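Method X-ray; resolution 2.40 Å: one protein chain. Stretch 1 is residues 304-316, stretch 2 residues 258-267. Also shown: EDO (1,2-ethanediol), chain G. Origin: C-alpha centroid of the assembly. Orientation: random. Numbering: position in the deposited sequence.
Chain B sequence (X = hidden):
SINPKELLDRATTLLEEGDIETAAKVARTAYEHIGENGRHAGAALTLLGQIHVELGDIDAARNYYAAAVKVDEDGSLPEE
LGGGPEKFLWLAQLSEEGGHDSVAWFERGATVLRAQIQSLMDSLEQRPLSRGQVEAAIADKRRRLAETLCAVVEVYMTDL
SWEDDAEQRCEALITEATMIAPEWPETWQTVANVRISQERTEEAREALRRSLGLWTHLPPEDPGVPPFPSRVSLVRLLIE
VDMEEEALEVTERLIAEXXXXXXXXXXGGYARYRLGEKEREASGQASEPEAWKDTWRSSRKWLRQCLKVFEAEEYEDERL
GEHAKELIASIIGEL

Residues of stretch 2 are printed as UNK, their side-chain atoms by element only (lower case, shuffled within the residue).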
ATOM      1  N   ARG B 304     -13.384 -10.381 -15.115  1.00 68.47           N
ATOM      2  CA  ARG B 304     -14.207  -9.446 -15.871  1.00 70.87           C
ATOM      3  C   ARG B 304     -13.820  -8.033 -15.461  1.00 65.22           C
ATOM      4  O   ARG B 304     -13.596  -7.166 -16.306  1.00 64.36           O
ATOM      5  CB  ARG B 304     -15.693  -9.692 -15.602  1.00 74.53           C
ATOM      6  CG  ARG B 304     -16.240 -10.959 -16.254  1.00 82.04           C
ATOM      7  CD  ARG B 304     -16.952 -10.664 -17.565  1.00 85.81           C
ATOM      8  NE  ARG B 304     -17.330 -11.885 -18.272  1.00 92.38           N
ATOM      9  CZ  ARG B 304     -18.404 -12.621 -17.994  1.00 94.06           C
ATOM     10  NH1 ARG B 304     -19.226 -12.275 -17.010  1.00 93.87           N
ATOM     11  NH2 ARG B 304     -18.654 -13.714 -18.699  1.00 95.52           N
ATOM     12  N   GLN B 305     -13.713  -7.822 -14.155  1.00 61.46           N
ATOM     13  CA  GLN B 305     -13.391  -6.509 -13.616  1.00 61.38           C
ATOM     14  C   GLN B 305     -11.971  -6.108 -13.993  1.00 62.86           C
ATOM     15  O   GLN B 305     -11.680  -4.926 -14.169  1.00 60.98           O
ATOM     16  CB  GLN B 305     -13.553  -6.508 -12.098  1.00 62.56           C
ATOM     17  CG  GLN B 305     -13.384  -5.136 -11.457  1.00 67.70           C
ATOM     18  CD  GLN B 305     -14.429  -4.141 -11.922  1.00 69.45           C
ATOM     19  OE1 GLN B 305     -15.532  -4.515 -12.319  1.00 68.90           O
ATOM     20  NE2 GLN B 305     -14.084  -2.862 -11.873  1.00 72.12           N
ATOM     21  N   CYS B 306     -11.088  -7.096 -14.121  1.00 63.80           N
ATOM     22  CA  CYS B 306      -9.724  -6.830 -14.549  1.00 61.46           C
ATOM     23  C   CYS B 306      -9.728  -6.229 -15.950  1.00 60.94           C
ATOM     24  O   CYS B 306      -9.125  -5.182 -16.180  1.00 63.24           O
ATOM     25  CB  CYS B 306      -8.886  -8.108 -14.522  1.00 62.15           C
ATOM     26  SG  CYS B 306      -7.287  -7.967 -15.351  1.00 59.02           S
ATOM     27  N   LEU B 307     -10.423  -6.878 -16.878  1.00 63.15           N
ATOM     28  CA  LEU B 307     -10.485  -6.399 -18.258  1.00 69.19           C
ATOM     29  C   LEU B 307     -11.194  -5.054 -18.346  1.00 68.72           C
ATOM     30  O   LEU B 307     -10.879  -4.232 -19.204  1.00 67.59           O
ATOM     31  CB  LEU B 307     -11.207  -7.401 -19.170  1.00 73.22           C
ATOM     32  CG  LEU B 307     -10.445  -8.587 -19.780  1.00 80.70           C
ATOM     33  CD1 LEU B 307      -9.049  -8.199 -20.272  1.00 80.64           C
ATOM     34  CD2 LEU B 307     -10.356  -9.730 -18.794  1.00 84.01           C
ATOM     35  N   LYS B 308     -12.167  -4.840 -17.471  1.00 69.50           N
ATOM     36  CA  LYS B 308     -12.899  -3.586 -17.455  1.00 67.68           C
ATOM     37  C   LYS B 308     -11.930  -2.446 -17.130  1.00 70.21           C
ATOM     38  O   LYS B 308     -11.788  -1.506 -17.909  1.00 72.96           O
ATOM     39  CB  LYS B 308     -14.027  -3.657 -16.432  1.00 69.78           C
ATOM     40  CG  LYS B 308     -14.914  -2.426 -16.399  1.00 75.36           C
ATOM     41  CD  LYS B 308     -16.018  -2.579 -15.368  1.00 78.87           C
ATOM     42  CE  LYS B 308     -16.977  -1.406 -15.404  1.00 83.69           C
ATOM     43  NZ  LYS B 308     -18.061  -1.569 -14.402  1.00 86.66           N
ATOM     44  N   VAL B 309     -11.251  -2.555 -15.990  1.00 67.19           N
ATOM     45  CA  VAL B 309     -10.251  -1.567 -15.574  1.00 63.12           C
ATOM     46  C   VAL B 309      -9.096  -1.503 -16.572  1.00 66.24           C
ATOM     47  O   VAL B 309      -8.481  -0.453 -16.748  1.00 63.59           O
ATOM     48  CB  VAL B 309      -9.685  -1.907 -14.178  1.00 59.91           C
ATOM     49  CG1 VAL B 309      -8.590  -0.932 -13.771  1.00 62.71           C
ATOM     50  CG2 VAL B 309     -10.798  -1.912 -13.137  1.00 57.47           C
ATOM     51  N   PHE B 310      -8.803  -2.635 -17.215  1.00 67.08           N
ATOM     52  CA  PHE B 310      -7.763  -2.713 -18.235  1.00 67.94           C
ATOM     53  C   PHE B 310      -8.064  -1.715 -19.358  1.00 72.37           C
ATOM     54  O   PHE B 310      -7.205  -0.915 -19.737  1.00 72.57           O
ATOM     55  CB  PHE B 310      -7.702  -4.144 -18.790  1.00 71.86           C
ATOM     56  CG  PHE B 310      -6.518  -4.421 -19.669  1.00 67.31           C
ATOM     57  CD1 PHE B 310      -6.431  -3.875 -20.938  1.00 68.27           C
ATOM     58  CD2 PHE B 310      -5.512  -5.266 -19.236  1.00 65.72           C
ATOM     59  CE1 PHE B 310      -5.348  -4.146 -21.748  1.00 71.01           C
ATOM     60  CE2 PHE B 310      -4.427  -5.543 -20.038  1.00 67.24           C
ATOM     61  CZ  PHE B 310      -4.343  -4.984 -21.300  1.00 70.20           C
ATOM     62  N   GLU B 311      -9.288  -1.771 -19.881  1.00 75.78           N
ATOM     63  CA  GLU B 311      -9.745  -0.845 -20.919  1.00 82.37           C
ATOM     64  C   GLU B 311      -9.731   0.610 -20.442  1.00 81.61           C
ATOM     65  O   GLU B 311      -9.196   1.489 -21.116  1.00 82.89           O
ATOM     66  CB  GLU B 311     -11.172  -1.196 -21.350  1.00 89.59           C
ATOM     67  CG  GLU B 311     -11.344  -2.585 -21.950  1.00 96.67           C
ATOM     68  CD  GLU B 311     -12.791  -3.065 -21.905  1.00101.19           C
ATOM     69  OE1 GLU B 311     -13.705  -2.215 -21.779  1.00101.68           O
ATOM     70  OE2 GLU B 311     -13.014  -4.294 -21.990  1.00101.32           O
ATOM     71  N   ALA B 312     -10.339   0.852 -19.283  1.00 79.14           N
ATOM     72  CA  ALA B 312     -10.485   2.202 -18.744  1.00 80.89           C
ATOM     73  C   ALA B 312      -9.140   2.886 -18.523  1.00 83.20           C
ATOM     74  O   ALA B 312      -9.005   4.082 -18.760  1.00 85.32           O
ATOM     75  CB  ALA B 312     -11.272   2.163 -17.440  1.00 77.84           C
ATOM     76  N   GLU B 313      -8.150   2.126 -18.069  1.00 83.18           N
ATOM     77  CA  GLU B 313      -6.829   2.681 -17.781  1.00 81.28           C
ATOM     78  C   GLU B 313      -5.910   2.645 -18.998  1.00 81.87           C
ATOM     79  O   GLU B 313      -4.800   3.171 -18.954  1.00 79.51           O
ATOM     80  CB  GLU B 313      -6.176   1.923 -16.623  1.00 81.92           C
ATOM     81  CG  GLU B 313      -6.888   2.089 -15.290  1.00 84.44           C
ATOM     82  CD  GLU B 313      -6.790   3.503 -14.744  1.00 87.89           C
ATOM     83  OE1 GLU B 313      -5.684   3.893 -14.307  1.00 89.18           O
ATOM     84  OE2 GLU B 313      -7.815   4.221 -14.753  1.00 87.38           O
ATOM     85  N   GLU B 314      -6.372   2.026 -20.081  1.00 86.88           N
ATOM     86  CA  GLU B 314      -5.563   1.877 -21.289  1.00 90.95           C
ATOM     87  C   GLU B 314      -4.247   1.167 -20.964  1.00 88.94           C
ATOM     88  O   GLU B 314      -3.163   1.621 -21.336  1.00 88.98           O
ATOM     89  CB  GLU B 314      -5.321   3.241 -21.945  1.00 94.18           C
ATOM     90  CG  GLU B 314      -6.603   3.906 -22.441  1.00 99.16           C
ATOM     91  CD  GLU B 314      -6.422   5.369 -22.803  1.00102.22           C
ATOM     92  OE1 GLU B 314      -5.693   6.081 -22.082  1.00101.55           O
ATOM     93  OE2 GLU B 314      -7.016   5.808 -23.811  1.00104.21           O
ATOM     94  N   TYR B 315      -4.367   0.044 -20.262  1.00 86.30           N
ATOM     95  CA  TYR B 315      -3.222  -0.747 -19.826  1.00 83.59           C
ATOM     96  C   TYR B 315      -2.465  -1.299 -21.028  1.00 84.61           C
ATOM     97  O   TYR B 315      -3.030  -1.426 -22.114  1.00 85.03           O
ATOM     98  CB  TYR B 315      -3.700  -1.892 -18.932  1.00 80.57           C
ATOM     99  CG  TYR B 315      -2.730  -2.283 -17.840  1.00 76.84           C
ATOM    100  CD1 TYR B 315      -2.417  -1.400 -16.812  1.00 73.84           C
ATOM    101  CD2 TYR B 315      -2.140  -3.543 -17.826  1.00 75.02           C
ATOM    102  CE1 TYR B 315      -1.534  -1.755 -15.807  1.00 73.59           C
ATOM    103  CE2 TYR B 315      -1.256  -3.910 -16.826  1.00 74.32           C
ATOM    104  CZ  TYR B 315      -0.954  -3.014 -15.819  1.00 75.03           C
ATOM    105  OH  TYR B 315      -0.075  -3.376 -14.821  1.00 73.83           O
ATOM    106  N   GLU B 316      -1.192  -1.634 -20.822  1.00 85.65           N
ATOM    107  CA  GLU B 316      -0.311  -2.046 -21.916  1.00 88.75           C
ATOM    108  C   GLU B 316       0.313  -3.438 -21.728  1.00 84.98           C
ATOM    109  O   GLU B 316       1.219  -3.819 -22.473  1.00 87.02           O
ATOM    110  CB  GLU B 316       0.789  -0.998 -22.112  1.00 93.50           C
ATOM    111  CG  GLU B 316       0.264   0.364 -22.548  1.00 98.70           C
ATOM    112  CD  GLU B 316       1.361   1.403 -22.680  1.00103.88           C
ATOM    113  OE1 GLU B 316       2.552   1.022 -22.631  1.00106.51           O
ATOM    114  OE2 GLU B 316       1.034   2.600 -22.828  1.00104.26           O
ATOM    115  N   UNK B 258      -6.678   0.035  -3.565  1.00 54.54           N
ATOM    116  CA  UNK B 258      -6.619   0.556  -4.932  1.00 52.77           C
ATOM    117  C   UNK B 258      -7.326  -0.391  -5.900  1.00 57.66           C
ATOM    118  O   UNK B 258      -6.746  -1.391  -6.339  1.00 60.46           O
ATOM    119  c   UNK B 258      -5.168   0.758  -5.380  1.00 52.60           C
ATOM    120  o   UNK B 258      -6.104   1.613  -7.412  1.00 63.50           O
ATOM    121  o   UNK B 258      -3.930   1.364  -7.334  1.00 66.53           O
ATOM    122  c   UNK B 258      -5.060   1.285  -6.807  1.00 60.86           C
ATOM    123  N   UNK B 259      -8.573  -0.072  -6.232  1.00 55.82           N
ATOM    124  CA  UNK B 259      -9.372  -0.939  -7.085  1.00 56.28           C
ATOM    125  C   UNK B 259      -9.183  -0.602  -8.560  1.00 54.72           C
ATOM    126  O   UNK B 259      -9.911  -1.111  -9.416  1.00 55.91           O
ATOM    127  c   UNK B 259     -10.853  -0.901  -6.687  1.00 60.61           C
ATOM    128  c   UNK B 259     -11.482   0.463  -6.877  1.00 63.55           C
ATOM    129  o   UNK B 259     -12.554   0.700  -6.275  1.00 65.53           O
ATOM    130  o   UNK B 259     -10.916   1.291  -7.624  1.00 63.07           O
ATOM    131  N   UNK B 260      -8.200   0.246  -8.854  1.00 52.57           N
ATOM    132  CA  UNK B 260      -7.801   0.501 -10.238  1.00 56.50           C
ATOM    133  C   UNK B 260      -6.502  -0.235 -10.587  1.00 58.78           C
ATOM    134  O   UNK B 260      -5.834   0.085 -11.576  1.00 61.38           O
ATOM    135  c   UNK B 260      -7.667   2.001 -10.490  1.00 57.14           C
ATOM    136  c   UNK B 260      -9.954   2.354 -11.493  1.00 62.97           C
ATOM    137  c   UNK B 260      -8.777   4.274 -10.408  1.00 61.08           C
ATOM    138  c   UNK B 260      -8.996   2.765 -10.383  1.00 62.24           C
ATOM    139  N   UNK B 261      -6.162  -1.234  -9.778  1.00 55.60           N
ATOM    140  CA  UNK B 261      -4.958  -2.024  -9.992  1.00 59.22           C
ATOM    141  C   UNK B 261      -5.253  -3.243 -10.861  1.00 55.78           C
ATOM    142  O   UNK B 261      -5.754  -4.258 -10.375  1.00 53.25           O
ATOM    143  o   UNK B 261      -3.209  -3.243  -8.857  1.00 64.63           O
ATOM    144  c   UNK B 261      -4.378  -2.477  -8.657  1.00 61.95           C
ATOM    145  N   UNK B 262      -4.928  -3.130 -12.143  1.00 54.87           N
ATOM    146  CA  UNK B 262      -5.199  -4.184 -13.104  1.00 56.36           C
ATOM    147  C   UNK B 262      -4.579  -5.497 -12.658  1.00 60.40           C
ATOM    148  O   UNK B 262      -5.240  -6.538 -12.649  1.00 62.29           O
ATOM    149  c   UNK B 262      -4.645  -3.822 -14.494  1.00 54.53           C
ATOM    150  c   UNK B 262      -5.303  -2.557 -15.008  1.00 51.85           C
ATOM    151  c   UNK B 262      -4.859  -4.981 -15.493  1.00 57.09           C
ATOM    152  N   UNK B 263      -3.306  -5.429 -12.281  1.00 58.57           N
ATOM    153  CA  UNK B 263      -2.531  -6.619 -11.973  1.00 61.10           C
ATOM    154  C   UNK B 263      -3.068  -7.338 -10.740  1.00 59.01           C
ATOM    155  O   UNK B 263      -2.941  -8.559 -10.624  1.00 57.38           O
ATOM    156  c   UNK B 263       1.294  -7.133 -12.129  1.00 77.64           C
ATOM    157  o   UNK B 263       1.506  -6.105 -12.811  1.00 81.36           O
ATOM    158  c   UNK B 263      -0.131  -7.451 -11.696  1.00 73.34           C
ATOM    159  c   UNK B 263      -1.060  -6.251 -11.785  1.00 67.09           C
ATOM    160  o   UNK B 263       2.202  -7.922 -11.798  1.00 75.92           O
ATOM    161  N   UNK B 264      -3.685  -6.592  -9.830  1.00 55.20           N
ATOM    162  CA  UNK B 264      -4.244  -7.203  -8.629  1.00 54.01           C
ATOM    163  C   UNK B 264      -5.590  -7.872  -8.910  1.00 55.08           C
ATOM    164  O   UNK B 264      -5.899  -8.907  -8.317  1.00 55.99           O
ATOM    165  c   UNK B 264      -4.355  -6.196  -7.477  1.00 53.68           C
ATOM    166  c   UNK B 264      -2.962  -5.763  -7.052  1.00 55.85           C
ATOM    167  c   UNK B 264      -5.097  -6.800  -6.283  1.00 52.10           C
ATOM    168  N   UNK B 265      -6.390  -7.298  -9.806  1.00 54.68           N
ATOM    169  CA  UNK B 265      -7.638  -7.944 -10.197  1.00 58.94           C
ATOM    170  C   UNK B 265      -7.310  -9.278 -10.865  1.00 58.83           C
ATOM    171  O   UNK B 265      -7.967 -10.285 -10.624  1.00 58.48           O
ATOM    172  c   UNK B 265      -8.462  -7.062 -11.138  1.00 61.50           C
ATOM    173  n   UNK B 265      -9.979  -3.974  -9.759  1.00 59.19           N
ATOM    174  c   UNK B 265      -9.253  -5.986 -10.446  1.00 60.51           C
ATOM    175  c   UNK B 265     -10.373  -6.173  -9.571  1.00 61.17           C
ATOM    176  c   UNK B 265     -10.799  -4.892  -9.159  1.00 61.57           C
ATOM    177  c   UNK B 265     -12.527  -5.823  -7.842  1.00 61.06           C
ATOM    178  c   UNK B 265      -9.054  -4.638 -10.528  1.00 58.81           C
ATOM    179  c   UNK B 265     -12.124  -7.108  -8.233  1.00 62.58           C
ATOM    180  c   UNK B 265     -11.877  -4.705  -8.290  1.00 61.18           C
ATOM    181  c   UNK B 265     -11.054  -7.296  -9.094  1.00 60.92           C
ATOM    182  N   UNK B 266      -6.268  -9.276 -11.686  1.00 59.00           N
ATOM    183  CA  UNK B 266      -5.825 -10.489 -12.354  1.00 60.54           C
ATOM    184  C   UNK B 266      -5.349 -11.542 -11.358  1.00 58.35           C
ATOM    185  O   UNK B 266      -5.784 -12.690 -11.402  1.00 60.56           O
ATOM    186  c   UNK B 266      -4.701 -12.116 -14.929  1.00 66.73           C
ATOM    187  c   UNK B 266      -2.941 -13.706 -14.958  1.00 65.59           C
ATOM    188  c   UNK B 266      -4.701 -10.174 -13.336  1.00 62.41           C
ATOM    189  c   UNK B 266      -4.075 -11.412 -13.911  1.00 64.28           C
ATOM    190  c   UNK B 266      -2.302 -13.028 -13.941  1.00 62.27           C
ATOM    191  c   UNK B 266      -2.868 -11.891 -13.428  1.00 61.61           C
ATOM    192  o   UNK B 266      -2.367 -14.844 -15.477  1.00 64.99           O
ATOM    193  c   UNK B 266      -4.140 -13.251 -15.456  1.00 64.47           C
ATOM    194  N   UNK B 267      -4.461 -11.150 -10.455  1.00 58.43           N
ATOM    195  CA  UNK B 267      -3.908 -12.094  -9.495  1.00 59.45           C
ATOM    196  C   UNK B 267      -4.997 -12.696  -8.612  1.00 59.65           C
ATOM    197  O   UNK B 267      -4.970 -13.889  -8.317  1.00 63.07           O
ATOM    198  c   UNK B 267      -0.804 -12.501  -9.747  1.00 56.87           C
ATOM    199  c   UNK B 267      -0.574 -10.294  -8.546  1.00 56.12           C
ATOM    200  c   UNK B 267      -1.501 -11.182  -9.382  1.00 59.17           C
ATOM    201  c   UNK B 267      -2.824 -11.425  -8.647  1.00 58.00           C
TER
HETATM  202  C1  EDO G 403     -14.816  -1.869  -8.414  1.00 96.93           C
HETATM  203  O1  EDO G 403     -14.173  -2.076  -7.175  1.00 97.36           O
HETATM  204  C2  EDO G 403     -14.150  -0.729  -9.158  1.00 94.67           C
HETATM  205  O2  EDO G 403     -12.903  -1.151  -9.668  1.00 90.92           O
HETATM  206  O   HOH W   1      -4.405   2.380 -12.479  1.00 87.28           O
HETATM  207  O   HOH W   2      -1.847  -3.034 -12.244  1.00 56.63           O

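Position 258 carries two side-chain carbons, the second bearing two oxygens, and touches nothing on stretch 1. A short carboxylate of this kind is Asp-258. Its OD2 accepts a hydrogen bond from the backbone N of position 260 (2.9 Å), which braces the type I turn spanning 258 to 261.

Position 259 has the same composition, two carbons ending in two oxygens. Its side chain stays clear of stretch 1, whereas its backbone O lies 3.9 Å from Val-309 CG2. The residue is therefore Asp-259. A bound 1,2-ethanediol, probably from the crystallisation liquor, bridges the stretches here through weak hydrogen bonds: its O2 donates to Asp-259 O and accepts from Gln-305 NE2, both at 3.0 Å.

At 260 there are four carbons, forked at the second, with one tip 4.2 Å from Val-309 CG1. The fork beyond CB identifies Leu-260; the tip is CD2, which also lies 4.3 Å from Glu-313 OE2. Water 1 donates to both Leu-260 O (2.9 Å) and Glu-313 OE1 (2.7 Å), linking the turn to the Glu-313 side chain of stretch 1.

Position 261 shows one carbon and then one oxygen; its CA-to-CB bond points away from stretch 1, and it makes no contact there. This is Ser-261, the N-cap residue of the helix that follows.

Position 262 has three carbons, branched at CB, and its CA-to-CB bond points toward stretch 1. The CB lies 3.8 Å from the centroid of the Tyr-315 ring and only 5° off its normal, a CH-pi contact over the face. The residue is Val-262. Its CG2 approaches Tyr-315 CD1 (3.6 Å) and Val-309 CG1 (3.9 Å), while CG1 meets Phe-310 CD2 (3.8 Å) and Cys-306 SG (3.9 Å).

Position 263 has three carbons in a chain, the last carrying two oxygens, one of them 3.7 Å from Tyr-315 OH. The longer carboxylate is Glu-263. Water 2 accepts from Glu-263 N (2.8 Å) and is hydrogen-bonded to Tyr-315 OH (3.1 Å).

At 264 there are three carbons branched at CB; the CA-to-CB bond points away from stretch 1 and the side chain does not reach it: Val-264.

Position 265 holds one carbon followed by fused five- and six-membered rings with eight carbons and one nitrogen, an indole. Gln-305 CG sits 3.5 Å from the centroid of the six-membered ring, over its face, and Cys-306 CB is 3.6 Å from the CB of 265; the residue is Trp-265. The NE1 donates to Asp-259 O (2.9 Å), tying the indole back to the turn.

A six-carbon ring bearing one oxygen follows CB at 266. This CB lies 4.0 Å from Cys-306 SG, but the ring leads away; the residue is Tyr-266.

Position 267, four carbons forked at the second and out of reach, is Leu-267.

The helices run nearly antiparallel, at 165°, with axes 8.3 Å apart at closest approach. No direct hydrogen bond joins the stretches, which together bury 566 Å², both sides summed; apolar packing centred on Val-262, with Val-309 and with Trp-265 against Gln-305 and Cys-306, is prominent in it, and two waters bridge polar groups.

Stretch 2 (258-267) DDLSVEVWYL
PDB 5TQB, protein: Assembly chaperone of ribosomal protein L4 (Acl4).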